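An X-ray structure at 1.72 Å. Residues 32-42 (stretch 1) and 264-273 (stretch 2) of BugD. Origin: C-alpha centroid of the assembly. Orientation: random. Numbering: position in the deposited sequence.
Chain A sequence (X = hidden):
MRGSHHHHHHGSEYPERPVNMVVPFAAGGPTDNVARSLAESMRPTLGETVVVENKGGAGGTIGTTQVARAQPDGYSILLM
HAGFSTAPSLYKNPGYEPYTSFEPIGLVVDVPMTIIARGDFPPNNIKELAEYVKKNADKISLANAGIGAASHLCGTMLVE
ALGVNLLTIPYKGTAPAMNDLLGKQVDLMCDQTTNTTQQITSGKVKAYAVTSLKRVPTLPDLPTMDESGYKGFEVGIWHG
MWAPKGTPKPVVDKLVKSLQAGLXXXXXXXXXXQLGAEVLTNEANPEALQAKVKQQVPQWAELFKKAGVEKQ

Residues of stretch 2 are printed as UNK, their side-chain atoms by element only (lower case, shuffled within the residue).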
# COMPACT_ATOMS: atom_id res chain seq x y z
N ASP A 32 4.07 5.17 -5.16
CA ASP A 32 4.71 6.23 -5.95
C ASP A 32 3.69 6.98 -6.83
O ASP A 32 3.76 8.21 -6.97
CB ASP A 32 5.82 5.63 -6.81
CG ASP A 32 6.66 6.69 -7.49
OD1 ASP A 32 7.24 7.55 -6.77
OD2 ASP A 32 6.78 6.75 -8.73
N ASN A 33 2.76 6.23 -7.41
CA ASN A 33 1.71 6.82 -8.25
C ASN A 33 0.85 7.79 -7.43
O ASN A 33 0.55 8.89 -7.89
CB ASN A 33 0.83 5.74 -8.88
CG ASN A 33 1.54 4.96 -9.98
OD1 ASN A 33 2.57 5.39 -10.50
ND2 ASN A 33 0.98 3.82 -10.36
N VAL A 34 0.47 7.38 -6.22
CA VAL A 34 -0.30 8.25 -5.34
C VAL A 34 0.53 9.49 -4.98
O VAL A 34 0.06 10.62 -5.06
CB VAL A 34 -0.73 7.51 -4.04
CG1 VAL A 34 -1.40 8.48 -3.06
CG2 VAL A 34 -1.67 6.36 -4.37
N ALA A 35 1.78 9.25 -4.60
CA ALA A 35 2.67 10.30 -4.12
C ALA A 35 2.90 11.37 -5.17
O ALA A 35 2.84 12.56 -4.87
CB ALA A 35 4.00 9.70 -3.66
N ARG A 36 3.15 10.96 -6.41
CA ARG A 36 3.48 11.96 -7.42
C ARG A 36 2.28 12.80 -7.82
O ARG A 36 2.42 14.00 -8.09
CB ARG A 36 4.22 11.33 -8.60
CG ARG A 36 5.66 10.99 -8.19
CD ARG A 36 6.48 10.27 -9.20
NE ARG A 36 7.67 9.67 -8.59
CZ ARG A 36 8.89 10.19 -8.64
NH1 ARG A 36 9.11 11.35 -9.27
NH2 ARG A 36 9.90 9.55 -8.06
N SER A 37 1.09 12.20 -7.81
CA SER A 37 -0.13 12.96 -8.07
C SER A 37 -0.43 13.92 -6.92
O SER A 37 -0.79 15.08 -7.16
CB SER A 37 -1.31 12.03 -8.32
OG SER A 37 -1.11 11.34 -9.55
N LEU A 38 -0.27 13.45 -5.69
CA LEU A 38 -0.48 14.28 -4.50
C LEU A 38 0.54 15.41 -4.40
O LEU A 38 0.19 16.54 -4.01
CB LEU A 38 -0.46 13.42 -3.24
CG LEU A 38 -0.76 14.15 -1.92
CD1 LEU A 38 -2.13 14.84 -1.96
CD2 LEU A 38 -0.67 13.18 -0.77
N ALA A 39 1.79 15.11 -4.73
CA ALA A 39 2.84 16.13 -4.73
C ALA A 39 2.43 17.32 -5.61
O ALA A 39 2.61 18.48 -5.23
CB ALA A 39 4.17 15.52 -5.21
N GLU A 40 1.84 17.02 -6.76
CA GLU A 40 1.38 18.06 -7.68
C GLU A 40 0.20 18.85 -7.12
O GLU A 40 0.17 20.08 -7.23
CB GLU A 40 1.02 17.44 -9.03
CG GLU A 40 0.51 18.43 -10.05
CD GLU A 40 0.32 17.82 -11.43
OE1 GLU A 40 0.84 16.71 -11.68
OE2 GLU A 40 -0.35 18.47 -12.26
N SER A 41 -0.76 18.14 -6.53
CA SER A 41 -1.98 18.79 -6.05
C SER A 41 -1.78 19.64 -4.80
O SER A 41 -2.55 20.57 -4.56
CB SER A 41 -3.13 17.78 -5.85
OG SER A 41 -2.87 16.89 -4.78
N MSE A 42 -0.76 19.32 -4.02
CA MSE A 42 -0.47 20.07 -2.79
C MSE A 42 0.23 21.40 -3.06
O MSE A 42 0.17 22.31 -2.23
CB MSE A 42 0.40 19.25 -1.84
CG MSE A 42 -0.34 18.17 -1.09
SE MSE A 42 0.89 17.08 -0.03
CE MSE A 42 1.15 18.26 1.45
N UNK A 264 -8.61 17.54 -1.97
CA UNK A 264 -9.82 18.16 -2.49
C UNK A 264 -9.68 18.59 -3.95
O UNK A 264 -10.63 19.08 -4.54
c UNK A 264 -10.21 19.38 -1.62
N UNK A 265 -8.49 18.39 -4.52
CA UNK A 265 -8.19 18.82 -5.88
C UNK A 265 -8.79 17.88 -6.94
O UNK A 265 -8.62 16.66 -6.84
o UNK A 265 -5.89 18.31 -8.24
o UNK A 265 -6.27 20.39 -7.82
c UNK A 265 -6.67 18.88 -6.04
c UNK A 265 -6.25 19.20 -7.45
N UNK A 266 -9.46 18.43 -7.95
CA UNK A 266 -10.11 17.60 -8.98
C UNK A 266 -9.17 16.72 -9.81
O UNK A 266 -9.55 15.58 -10.11
c UNK A 266 -10.81 19.89 -9.16
c UNK A 266 -9.71 19.87 -8.15
c UNK A 266 -10.77 18.63 -9.91
N UNK A 267 -8.00 17.23 -10.19
CA UNK A 267 -7.06 16.44 -10.98
C UNK A 267 -6.58 15.22 -10.19
O UNK A 267 -6.57 14.09 -10.71
c UNK A 267 -4.92 16.53 -12.38
c UNK A 267 -3.72 17.38 -12.80
c UNK A 267 -5.86 17.28 -11.44
n UNK A 267 -1.69 17.41 -14.25
c UNK A 267 -2.75 16.56 -13.64
N UNK A 268 -6.21 15.45 -8.95
CA UNK A 268 -5.80 14.35 -8.07
C UNK A 268 -6.93 13.33 -7.95
O UNK A 268 -6.71 12.13 -8.13
c UNK A 268 -5.03 13.79 -5.72
c UNK A 268 -3.84 13.07 -5.84
c UNK A 268 -5.37 14.88 -6.70
c UNK A 268 -4.40 11.73 -3.94
c UNK A 268 -5.91 13.47 -4.69
c UNK A 268 -3.52 12.05 -4.95
c UNK A 268 -5.61 12.45 -3.80
N UNK A 269 -8.14 13.80 -7.64
CA UNK A 269 -9.28 12.90 -7.46
C UNK A 269 -9.65 12.10 -8.72
O UNK A 269 -10.02 10.92 -8.62
c UNK A 269 -10.49 13.66 -6.89
o UNK A 269 -11.48 14.11 -3.33
c UNK A 269 -11.38 13.62 -4.47
n UNK A 269 -12.20 12.67 -4.92
c UNK A 269 -10.29 14.09 -5.43
N UNK A 270 -9.54 12.73 -9.89
CA UNK A 270 -9.79 12.02 -11.15
C UNK A 270 -8.81 10.88 -11.35
O UNK A 270 -9.21 9.76 -11.71
c UNK A 270 -9.74 12.97 -12.35
c UNK A 270 -10.12 12.33 -13.69
o UNK A 270 -12.40 11.91 -13.02
c UNK A 270 -11.39 11.49 -13.64
o UNK A 270 -11.39 10.38 -14.24
N UNK A 271 -7.53 11.16 -11.12
CA UNK A 271 -6.50 10.12 -11.26
C UNK A 271 -6.73 8.99 -10.27
O UNK A 271 -6.64 7.82 -10.64
n UNK A 271 -1.72 6.34 -13.93
c UNK A 271 -3.92 9.06 -12.77
n UNK A 271 -3.87 6.83 -14.55
c UNK A 271 -3.97 9.64 -11.36
n UNK A 271 -2.79 8.15 -12.98
c UNK A 271 -2.80 7.11 -13.82
c UNK A 271 -5.08 10.69 -11.13
N UNK A 272 -7.04 9.34 -9.02
CA UNK A 272 -7.33 8.32 -8.01
C UNK A 272 -8.55 7.48 -8.39
O UNK A 272 -8.52 6.24 -8.29
c UNK A 272 -3.69 8.96 -7.57
c UNK A 272 -6.22 9.54 -6.03
c UNK A 272 -7.52 8.94 -6.62
se UNK A 272 -4.67 8.33 -5.95
N UNK A 273 -9.61 8.14 -8.87
CA UNK A 273 -10.83 7.44 -9.28
C UNK A 273 -10.54 6.43 -10.40
O UNK A 273 -10.97 5.28 -10.33
c UNK A 273 -13.22 7.83 -10.11
c UNK A 273 -11.89 8.46 -9.71
c UNK A 273 -15.48 8.23 -11.13
c UNK A 273 -14.15 8.86 -10.76
n UNK A 273 -15.34 7.29 -12.30
O HOH W 1 -4.04 21.68 -6.73

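Position 264 carries one side-chain carbon and nothing beyond it, and does not touch stretch 1; a lone CB defines Ala 264. Position 265 has two carbons, the second bearing two oxygens. One oxygen lies 3.7 Å from Ser 41 CB; a water donates to the other at 2.8 Å and to Ser 41 O at 2.9 Å. This short carboxylate is Asp 265. As an N-cap, its OD2 accepts from the backbone N of position 268 at 3.0 Å with an N-H...O angle of 167°; the water-bound oxygen is OD1.

At 266, three carbons close a ring onto the backbone N, which identifies Pro 266; it opens the helix without touching stretch 1. Position 267 shows four carbons in a row ending in nitrogen, all four chi angles t. The extended chain brings that nitrogen to 2.6 Å from Glu 40 OE2, a hydrogen bond within a salt bridge. This is Lys 267.

Position 268 has one carbon followed by a six-carbon ring with no heteroatom, a knob among Val 34, Ser 37, Leu 38 and Ser 41. Leu 38 CD1 covers one ring face, Val 34 O lies at the edge, 3.9 Å from one ring carbon, and Ser 37 CB is 3.7 Å from another. The residue is Phe 268, these carbons being CE1 and CD1.

Position 269 has three carbons, the third carrying one oxygen and one nitrogen: Gln 269. Position 270 has the same carbon count with two terminal oxygens: Glu 270. Neither reaches stretch 1. Position 271 runs through three carbons and a nitrogen to a carbon bearing two more nitrogens. Its aliphatic part makes the approach, the second carbon 3.8 Å from Ser 37 OG. The guanidinium identifies Arg 271.

Position 272 is unbranched: two carbons, selenium, one carbon. Its CA-to-CB bond points sideways, but the chain end comes nearer, placing the selenium 3.9 Å from Val 34 CG2 and the last carbon 4.0 Å from Ser 37 CB. It is selenomethionine, Met 272. Position 273 repeats four carbons and a terminal nitrogen, giving Lys 273, out of reach.

The contact joins two nearly antiparallel helices, with axes at 164° and 9.2 Å apart at closest approach. The CA atoms of Ser 37 and Phe 268 are 5.8 Å apart, the closer of the two register pairs, where the aromatic knob enters. Of the 431 Å² buried, Phe 268 contributes the largest share, 79 Å². Apolar packing by Met 272 extends this center, while the Glu 40–Lys 267 salt bridge and the water-bridged cap add polar links.

Stretch 2 264-273: ADPKFQERMK
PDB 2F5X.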